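Local structure of segregation and condensation protein B (1T6S) at residues A[126-138]-A[147-159]. The protein probably takes part in chromosome partitioning during cell division, as the winged-helix ScpB subunit of the segregation and condensation complex. Sequence-based numbering, arbitrary orientation.
With NO3 (nitrate ion), chain C; NO3 (nitrate ion), chain N.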
ATOM      1  N   ILE A 126       9.757  -8.308  -6.383  1.00 30.55           N
ATOM      2  CA  ILE A 126       8.667  -8.834  -7.200  1.00 30.18           C
ATOM      3  C   ILE A 126       7.958  -9.973  -6.481  1.00 29.07           C
ATOM      4  O   ILE A 126       6.728 -10.019  -6.458  1.00 28.52           O
ATOM      5  CB  ILE A 126       9.159  -9.355  -8.564  1.00 35.59           C
ATOM      6  CG1 ILE A 126       9.449  -8.177  -9.491  1.00 36.86           C
ATOM      7  CG2 ILE A 126       8.108 -10.286  -9.186  1.00 34.64           C
ATOM      8  CD1 ILE A 126      10.645  -7.400  -9.102  1.00 43.08           C
ATOM      9  N   ASP A 127       8.720 -10.907  -5.913  1.00 27.66           N
ATOM     10  CA  ASP A 127       8.092 -12.017  -5.212  1.00 30.47           C
ATOM     11  C   ASP A 127       7.261 -11.499  -4.039  1.00 30.48           C
ATOM     12  O   ASP A 127       6.149 -11.976  -3.797  1.00 29.51           O
ATOM     13  CB  ASP A 127       9.129 -13.018  -4.676  1.00 43.14           C
ATOM     14  CG  ASP A 127       9.690 -13.931  -5.756  1.00 46.76           C
ATOM     15  OD1 ASP A 127       8.995 -14.180  -6.764  1.00 49.10           O
ATOM     16  OD2 ASP A 127      10.827 -14.414  -5.586  1.00 49.35           O
ATOM     17  N   ARG A 128       7.794 -10.518  -3.315  1.00 35.07           N
ATOM     18  CA  ARG A 128       7.075  -9.965  -2.169  1.00 37.51           C
ATOM     19  C   ARG A 128       5.776  -9.297  -2.603  1.00 34.13           C
ATOM     20  O   ARG A 128       4.731  -9.496  -1.985  1.00 35.20           O
ATOM     21  CB  ARG A 128       7.967  -8.979  -1.398  1.00 40.26           C
ATOM     22  CG  ARG A 128       9.210  -9.625  -0.811  1.00 43.90           C
ATOM     23  CD  ARG A 128       9.807  -8.792   0.328  1.00 49.81           C
ATOM     24  NE  ARG A 128      10.208  -7.452  -0.106  1.00 54.46           N
ATOM     25  CZ  ARG A 128      11.367  -7.145  -0.677  1.00 56.76           C
ATOM     26  NH1 ARG A 128      12.273  -8.089  -0.888  1.00 59.01           N
ATOM     27  NH2 ARG A 128      11.604  -5.890  -1.043  1.00 55.38           N
ATOM     28  N   LEU A 129       5.831  -8.552  -3.701  1.00 32.69           N
ATOM     29  CA  LEU A 129       4.652  -7.852  -4.196  1.00 30.26           C
ATOM     30  C   LEU A 129       3.614  -8.835  -4.742  1.00 32.21           C
ATOM     31  O   LEU A 129       2.408  -8.611  -4.610  1.00 30.13           O
ATOM     32  CB  LEU A 129       5.064  -6.815  -5.254  1.00 29.04           C
ATOM     33  CG  LEU A 129       5.893  -5.625  -4.705  1.00 29.50           C
ATOM     34  CD1 LEU A 129       6.372  -4.739  -5.835  1.00 25.01           C
ATOM     35  CD2 LEU A 129       5.018  -4.818  -3.734  1.00 27.83           C
ATOM     36  N   LEU A 130       4.075  -9.935  -5.331  1.00 32.60           N
ATOM     37  CA  LEU A 130       3.151 -10.949  -5.849  1.00 34.56           C
ATOM     38  C   LEU A 130       2.462 -11.658  -4.681  1.00 34.45           C
ATOM     39  O   LEU A 130       1.260 -11.904  -4.726  1.00 35.11           O
ATOM     40  CB  LEU A 130       3.894 -11.979  -6.707  1.00 36.32           C
ATOM     41  CG  LEU A 130       4.296 -11.566  -8.129  1.00 35.22           C
ATOM     42  CD1 LEU A 130       5.397 -12.488  -8.632  1.00 37.36           C
ATOM     43  CD2 LEU A 130       3.082 -11.615  -9.065  1.00 35.57           C
ATOM     44  N   ALA A 131       3.228 -11.984  -3.644  1.00 39.29           N
ATOM     45  CA  ALA A 131       2.691 -12.660  -2.466  1.00 41.19           C
ATOM     46  C   ALA A 131       1.652 -11.796  -1.732  1.00 42.81           C
ATOM     47  O   ALA A 131       0.805 -12.318  -1.005  1.00 43.81           O
ATOM     48  CB  ALA A 131       3.832 -13.050  -1.516  1.00 42.13           C
ATOM     49  N   ARG A 132       1.707 -10.481  -1.947  1.00 40.39           N
ATOM     50  CA  ARG A 132       0.770  -9.543  -1.321  1.00 38.67           C
ATOM     51  C   ARG A 132      -0.372  -9.170  -2.261  1.00 38.87           C
ATOM     52  O   ARG A 132      -1.238  -8.374  -1.910  1.00 38.67           O
ATOM     53  CB  ARG A 132       1.512  -8.274  -0.885  1.00 36.32           C
ATOM     54  CG  ARG A 132       2.463  -8.518   0.262  1.00 37.86           C
ATOM     55  CD  ARG A 132       3.529  -7.440   0.387  1.00 39.74           C
ATOM     56  NE  ARG A 132       4.333  -7.622   1.591  1.00 37.74           N
ATOM     57  CZ  ARG A 132       5.099  -8.677   1.840  1.00 40.98           C
ATOM     58  NH1 ARG A 132       5.181  -9.670   0.956  1.00 39.81           N
ATOM     59  NH2 ARG A 132       5.769  -8.748   2.988  1.00 40.56           N
ATOM     60  N   GLY A 133      -0.374  -9.749  -3.458  1.00 35.96           N
ATOM     61  CA  GLY A 133      -1.427  -9.455  -4.413  1.00 36.42           C
ATOM     62  C   GLY A 133      -1.441  -8.045  -4.985  1.00 34.76           C
ATOM     63  O   GLY A 133      -2.433  -7.632  -5.587  1.00 34.11           O
ATOM     64  N   LEU A 134      -0.344  -7.306  -4.826  1.00 33.37           N
ATOM     65  CA  LEU A 134      -0.267  -5.930  -5.343  1.00 31.84           C
ATOM     66  C   LEU A 134       0.084  -5.845  -6.829  1.00 31.13           C
ATOM     67  O   LEU A 134      -0.186  -4.838  -7.479  1.00 30.30           O
ATOM     68  CB  LEU A 134       0.751  -5.129  -4.530  1.00 36.54           C
ATOM     69  CG  LEU A 134       0.377  -5.080  -3.047  1.00 36.69           C
ATOM     70  CD1 LEU A 134       1.466  -4.406  -2.248  1.00 38.07           C
ATOM     71  CD2 LEU A 134      -0.961  -4.330  -2.906  1.00 36.95           C
ATOM     72  N   ILE A 135       0.735  -6.876  -7.351  1.00 28.39           N
ATOM     73  CA  ILE A 135       1.066  -6.915  -8.773  1.00 30.18           C
ATOM     74  C   ILE A 135       0.672  -8.305  -9.270  1.00 29.25           C
ATOM     75  O   ILE A 135       0.409  -9.205  -8.471  1.00 30.63           O
ATOM     76  CB  ILE A 135       2.593  -6.693  -9.047  1.00 29.31           C
ATOM     77  CG1 ILE A 135       3.424  -7.764  -8.318  1.00 31.45           C
ATOM     78  CG2 ILE A 135       3.003  -5.266  -8.612  1.00 29.58           C
ATOM     79  CD1 ILE A 135       4.937  -7.708  -8.632  1.00 31.67           C
ATOM     80  N   GLU A 136       0.663  -8.469 -10.583  1.00 30.25           N
ATOM     81  CA  GLU A 136       0.306  -9.724 -11.204  1.00 32.01           C
ATOM     82  C   GLU A 136       0.952  -9.776 -12.586  1.00 31.33           C
ATOM     83  O   GLU A 136       1.446  -8.768 -13.102  1.00 28.03           O
ATOM     84  CB  GLU A 136      -1.212  -9.800 -11.367  1.00 37.22           C
ATOM     85  CG  GLU A 136      -1.755  -8.681 -12.255  1.00 40.40           C
ATOM     86  CD  GLU A 136      -3.257  -8.717 -12.386  1.00 44.47           C
ATOM     87  OE1 GLU A 136      -3.816  -7.780 -13.006  1.00 47.42           O
ATOM     88  OE2 GLU A 136      -3.870  -9.679 -11.873  1.00 48.33           O
ATOM     89  N   VAL A 137       0.927 -10.953 -13.200  1.00 36.21           N
ATOM     90  CA  VAL A 137       1.491 -11.113 -14.540  1.00 36.43           C
ATOM     91  C   VAL A 137       0.512 -10.561 -15.579  1.00 37.99           C
ATOM     92  O   VAL A 137      -0.685 -10.813 -15.493  1.00 40.22           O
ATOM     93  CB  VAL A 137       1.763 -12.607 -14.852  1.00 36.31           C
ATOM     94  CG1 VAL A 137       2.149 -12.781 -16.328  1.00 35.29           C
ATOM     95  CG2 VAL A 137       2.861 -13.132 -13.953  1.00 33.87           C
ATOM     96  N   ARG A 138       1.024  -9.819 -16.558  1.00 35.18           N
ATOM     97  CA  ARG A 138       0.200  -9.253 -17.627  1.00 36.83           C
ATOM     98  C   ARG A 138       0.476  -9.973 -18.940  1.00 37.68           C
ATOM     99  O   ARG A 138      -0.242  -9.783 -19.921  1.00 37.65           O
ATOM    100  CB  ARG A 138       0.522  -7.776 -17.841  1.00 43.63           C
ATOM    101  CG  ARG A 138      -0.109  -6.826 -16.865  1.00 45.56           C
ATOM    102  CD  ARG A 138      -1.323  -6.126 -17.481  1.00 47.63           C
ATOM    103  NE  ARG A 138      -1.587  -4.861 -16.777  1.00 47.82           N
ATOM    104  CZ  ARG A 138      -2.040  -4.782 -15.531  1.00 46.10           C
ATOM    105  NH1 ARG A 138      -2.297  -5.891 -14.842  1.00 44.97           N
ATOM    106  NH2 ARG A 138      -2.207  -3.597 -14.970  1.00 46.43           N
ATOM    107  N   PRO A 147      10.462 -13.204 -21.106  1.00 31.01           N
ATOM    108  CA  PRO A 147      10.263 -13.010 -19.663  1.00 29.48           C
ATOM    109  C   PRO A 147       8.887 -12.455 -19.304  1.00 27.42           C
ATOM    110  O   PRO A 147       8.277 -11.732 -20.081  1.00 25.18           O
ATOM    111  CB  PRO A 147      11.395 -12.060 -19.279  1.00 33.54           C
ATOM    112  CG  PRO A 147      11.591 -11.239 -20.558  1.00 33.82           C
ATOM    113  CD  PRO A 147      11.489 -12.290 -21.643  1.00 35.00           C
ATOM    114  N   LEU A 148       8.410 -12.820 -18.119  1.00 31.70           N
ATOM    115  CA  LEU A 148       7.117 -12.373 -17.617  1.00 30.23           C
ATOM    116  C   LEU A 148       7.115 -10.865 -17.416  1.00 31.41           C
ATOM    117  O   LEU A 148       8.131 -10.284 -17.006  1.00 28.67           O
ATOM    118  CB  LEU A 148       6.820 -13.051 -16.275  1.00 33.61           C
ATOM    119  CG  LEU A 148       6.669 -14.579 -16.304  1.00 33.09           C
ATOM    120  CD1 LEU A 148       6.544 -15.153 -14.891  1.00 33.21           C
ATOM    121  CD2 LEU A 148       5.431 -14.906 -17.123  1.00 34.04           C
ATOM    122  N   GLN A 149       5.976 -10.242 -17.719  1.00 27.23           N
ATOM    123  CA  GLN A 149       5.777  -8.800 -17.552  1.00 27.49           C
ATOM    124  C   GLN A 149       4.797  -8.639 -16.417  1.00 28.75           C
ATOM    125  O   GLN A 149       3.878  -9.448 -16.277  1.00 32.75           O
ATOM    126  CB  GLN A 149       5.163  -8.186 -18.809  1.00 29.73           C
ATOM    127  CG  GLN A 149       6.002  -8.339 -20.048  1.00 30.69           C
ATOM    128  CD  GLN A 149       5.261  -7.866 -21.270  1.00 31.74           C
ATOM    129  OE1 GLN A 149       4.216  -8.416 -21.620  1.00 31.62           O
ATOM    130  NE2 GLN A 149       5.783  -6.832 -21.918  1.00 34.88           N
ATOM    131  N   TYR A 150       4.975  -7.600 -15.609  1.00 29.91           N
ATOM    132  CA  TYR A 150       4.079  -7.374 -14.474  1.00 28.70           C
ATOM    133  C   TYR A 150       3.315  -6.073 -14.546  1.00 28.10           C
ATOM    134  O   TYR A 150       3.724  -5.144 -15.232  1.00 28.23           O
ATOM    135  CB  TYR A 150       4.857  -7.425 -13.160  1.00 27.78           C
ATOM    136  CG  TYR A 150       5.594  -8.722 -12.952  1.00 27.70           C
ATOM    137  CD1 TYR A 150       6.875  -8.917 -13.468  1.00 28.29           C
ATOM    138  CD2 TYR A 150       4.989  -9.779 -12.286  1.00 27.78           C
ATOM    139  CE1 TYR A 150       7.528 -10.150 -13.323  1.00 27.48           C
ATOM    140  CE2 TYR A 150       5.631 -10.997 -12.145  1.00 29.18           C
ATOM    141  CZ  TYR A 150       6.894 -11.176 -12.664  1.00 29.07           C
ATOM    142  OH  TYR A 150       7.500 -12.401 -12.526  1.00 31.80           O
ATOM    143  N   GLY A 151       2.194  -6.025 -13.832  1.00 26.44           N
ATOM    144  CA  GLY A 151       1.372  -4.826 -13.791  1.00 27.83           C
ATOM    145  C   GLY A 151       0.724  -4.776 -12.416  1.00 28.83           C
ATOM    146  O   GLY A 151       0.752  -5.773 -11.703  1.00 27.52           O
ATOM    147  N   THR A 152       0.161  -3.634 -12.031  1.00 30.41           N
ATOM    148  CA  THR A 152      -0.487  -3.513 -10.731  1.00 31.36           C
ATOM    149  C   THR A 152      -1.853  -4.212 -10.787  1.00 34.11           C
ATOM    150  O   THR A 152      -2.348  -4.517 -11.869  1.00 34.71           O
ATOM    151  CB  THR A 152      -0.664  -2.014 -10.321  1.00 30.55           C
ATOM    152  OG1 THR A 152      -1.260  -1.292 -11.403  1.00 27.09           O
ATOM    153  CG2 THR A 152       0.696  -1.383  -9.968  1.00 29.84           C
ATOM    154  N   THR A 153      -2.459  -4.443  -9.626  1.00 37.72           N
ATOM    155  CA  THR A 153      -3.744  -5.141  -9.524  1.00 40.47           C
ATOM    156  C   THR A 153      -4.883  -4.249  -9.010  1.00 42.93           C
ATOM    157  O   THR A 153      -4.631  -3.203  -8.411  1.00 42.81           O
ATOM    158  CB  THR A 153      -3.629  -6.325  -8.553  1.00 36.00           C
ATOM    159  OG1 THR A 153      -3.291  -5.834  -7.246  1.00 36.48           O
ATOM    160  CG2 THR A 153      -2.550  -7.304  -9.011  1.00 36.35           C
ATOM    161  N   GLU A 154      -6.135  -4.669  -9.230  1.00 39.86           N
ATOM    162  CA  GLU A 154      -7.284  -3.889  -8.750  1.00 39.46           C
ATOM    163  C   GLU A 154      -7.206  -3.903  -7.229  1.00 38.02           C
ATOM    164  O   GLU A 154      -7.730  -3.019  -6.548  1.00 39.23           O
ATOM    165  CB  GLU A 154      -8.623  -4.505  -9.203  1.00 49.54           C
ATOM    166  CG  GLU A 154      -9.791  -3.501  -9.203  1.00 49.06           C
ATOM    167  CD  GLU A 154      -9.622  -2.452 -10.284  1.00 53.47           C
ATOM    168  OE1 GLU A 154     -10.170  -1.337 -10.152  1.00 55.95           O
ATOM    169  OE2 GLU A 154      -8.933  -2.736 -11.290  1.00 58.12           O
ATOM    170  N   VAL A 155      -6.538  -4.923  -6.704  1.00 37.30           N
ATOM    171  CA  VAL A 155      -6.340  -5.054  -5.275  1.00 37.03           C
ATOM    172  C   VAL A 155      -5.497  -3.865  -4.804  1.00 36.97           C
ATOM    173  O   VAL A 155      -5.778  -3.253  -3.766  1.00 35.88           O
ATOM    174  CB  VAL A 155      -5.599  -6.342  -4.945  1.00 44.35           C
ATOM    175  CG1 VAL A 155      -5.431  -6.469  -3.428  1.00 43.84           C
ATOM    176  CG2 VAL A 155      -6.359  -7.536  -5.514  1.00 46.28           C
ATOM    177  N   PHE A 156      -4.452  -3.552  -5.568  1.00 33.05           N
ATOM    178  CA  PHE A 156      -3.585  -2.415  -5.246  1.00 31.80           C
ATOM    179  C   PHE A 156      -4.384  -1.118  -5.372  1.00 30.39           C
ATOM    180  O   PHE A 156      -4.367  -0.278  -4.477  1.00 31.06           O
ATOM    181  CB  PHE A 156      -2.383  -2.323  -6.206  1.00 31.31           C
ATOM    182  CG  PHE A 156      -1.741  -0.953  -6.232  1.00 30.48           C
ATOM    183  CD1 PHE A 156      -1.020  -0.483  -5.135  1.00 30.90           C
ATOM    184  CD2 PHE A 156      -1.892  -0.120  -7.335  1.00 28.83           C
ATOM    185  CE1 PHE A 156      -0.456   0.808  -5.143  1.00 33.67           C
ATOM    186  CE2 PHE A 156      -1.341   1.162  -7.357  1.00 30.32           C
ATOM    187  CZ  PHE A 156      -0.620   1.629  -6.260  1.00 30.08           C
ATOM    188  N   LEU A 157      -5.077  -0.956  -6.491  1.00 31.80           N
ATOM    189  CA  LEU A 157      -5.846   0.253  -6.715  1.00 34.23           C
ATOM    190  C   LEU A 157      -6.900   0.494  -5.640  1.00 36.47           C
ATOM    191  O   LEU A 157      -7.032   1.614  -5.149  1.00 36.16           O
ATOM    192  CB  LEU A 157      -6.485   0.220  -8.110  1.00 37.16           C
ATOM    193  CG  LEU A 157      -5.496   0.202  -9.282  1.00 39.01           C
ATOM    194  CD1 LEU A 157      -6.237   0.069 -10.597  1.00 40.55           C
ATOM    195  CD2 LEU A 157      -4.669   1.504  -9.281  1.00 37.52           C
ATOM    196  N   ASP A 158      -7.636  -0.553  -5.266  1.00 42.27           N
ATOM    197  CA  ASP A 158      -8.680  -0.431  -4.239  1.00 44.82           C
ATOM    198  C   ASP A 158      -8.075  -0.042  -2.895  1.00 46.48           C
ATOM    199  O   ASP A 158      -8.568   0.851  -2.203  1.00 47.69           O
ATOM    200  CB  ASP A 158      -9.453  -1.746  -4.072  1.00 42.44           C
ATOM    201  CG  ASP A 158     -10.425  -2.011  -5.205  1.00 41.64           C
ATOM    202  OD1 ASP A 158     -10.776  -1.067  -5.931  1.00 40.56           O
ATOM    203  OD2 ASP A 158     -10.858  -3.173  -5.349  1.00 44.35           O
ATOM    204  N   LEU A 159      -6.997  -0.718  -2.529  1.00 44.86           N
ATOM    205  CA  LEU A 159      -6.334  -0.448  -1.271  1.00 46.28           C
ATOM    206  C   LEU A 159      -5.866   1.007  -1.194  1.00 47.45           C
ATOM    207  O   LEU A 159      -6.102   1.678  -0.191  1.00 49.06           O
ATOM    208  CB  LEU A 159      -5.162  -1.412  -1.089  1.00 49.22           C
ATOM    209  CG  LEU A 159      -4.633  -1.559   0.331  1.00 51.18           C
ATOM    210  CD1 LEU A 159      -5.792  -1.908   1.280  1.00 51.80           C
ATOM    211  CD2 LEU A 159      -3.560  -2.639   0.372  1.00 51.42           C
TER
HETATM  212  N   NO3 C 402      12.156 -10.568  -7.489  1.00 38.95           N
HETATM  213  O1  NO3 C 402      12.856 -11.097  -8.384  1.00 39.41           O
HETATM  214  O2  NO3 C 402      12.190  -9.377  -7.409  1.00 40.77           O
HETATM  215  O3  NO3 C 402      11.508 -11.296  -6.785  1.00 37.70           O
HETATM  216  N   NO3 N 401      -1.614   1.978 -11.528  1.00 40.82           N
HETATM  217  O1  NO3 N 401      -2.078   3.134 -11.473  1.00 39.57           O
HETATM  218  O2  NO3 N 401      -2.001   1.279 -12.434  1.00 43.05           O
HETATM  219  O3  NO3 N 401      -0.816   1.643 -10.675  1.00 36.09           O
HETATM  220  O   HOH W   1      -3.337  -1.793 -13.202  1.00 36.48           O
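I126 CG2 lies over one face of the Y150 ring, a CH-pi contact 4.1 Å from the centroid, while L130 CD1 and V137 CG2 close on CE2. The ring fills the angle between helix 125-131 and the hairpin of strands 135-140 and 148-152, the wing of a winged helix-turn-helix. E136 and G151 exchange backbone bonds, E136 N to G151 O and G151 N to E136 O, each 2.9 Å. Where the hairpin leads into helix 154-159, the T153 hydroxyl, set between backbone N and carbonyl carbon (chi1 62°), donates in plane to a lone pair of G133 O (OG1-O 2.6 Å) and caps the helix by accepting from F156 N. G133 itself ends helix 125-131 in a Schellman motif. Unlike the buried Y150 side, the sheet face with E136 and R138 is polar and partly exposed, with a water weakly bonded to R138 NH2. Bent at chi2 (-102°), R138 lays its guanidinium over G151 CA and grips T152 O end-on with NH1 (3.3 Å) and NH2 (3.2 Å); NH1 also salt-bridges E136 OE1 at 3.0 Å. A leucine in its place would probably cost T152 O both guanidinium donors and E136 OE1 this salt-bridge partner. The chemistry implies a wing held to its helix by apolar contact, its outer charge and carbonyl answered by one arginine.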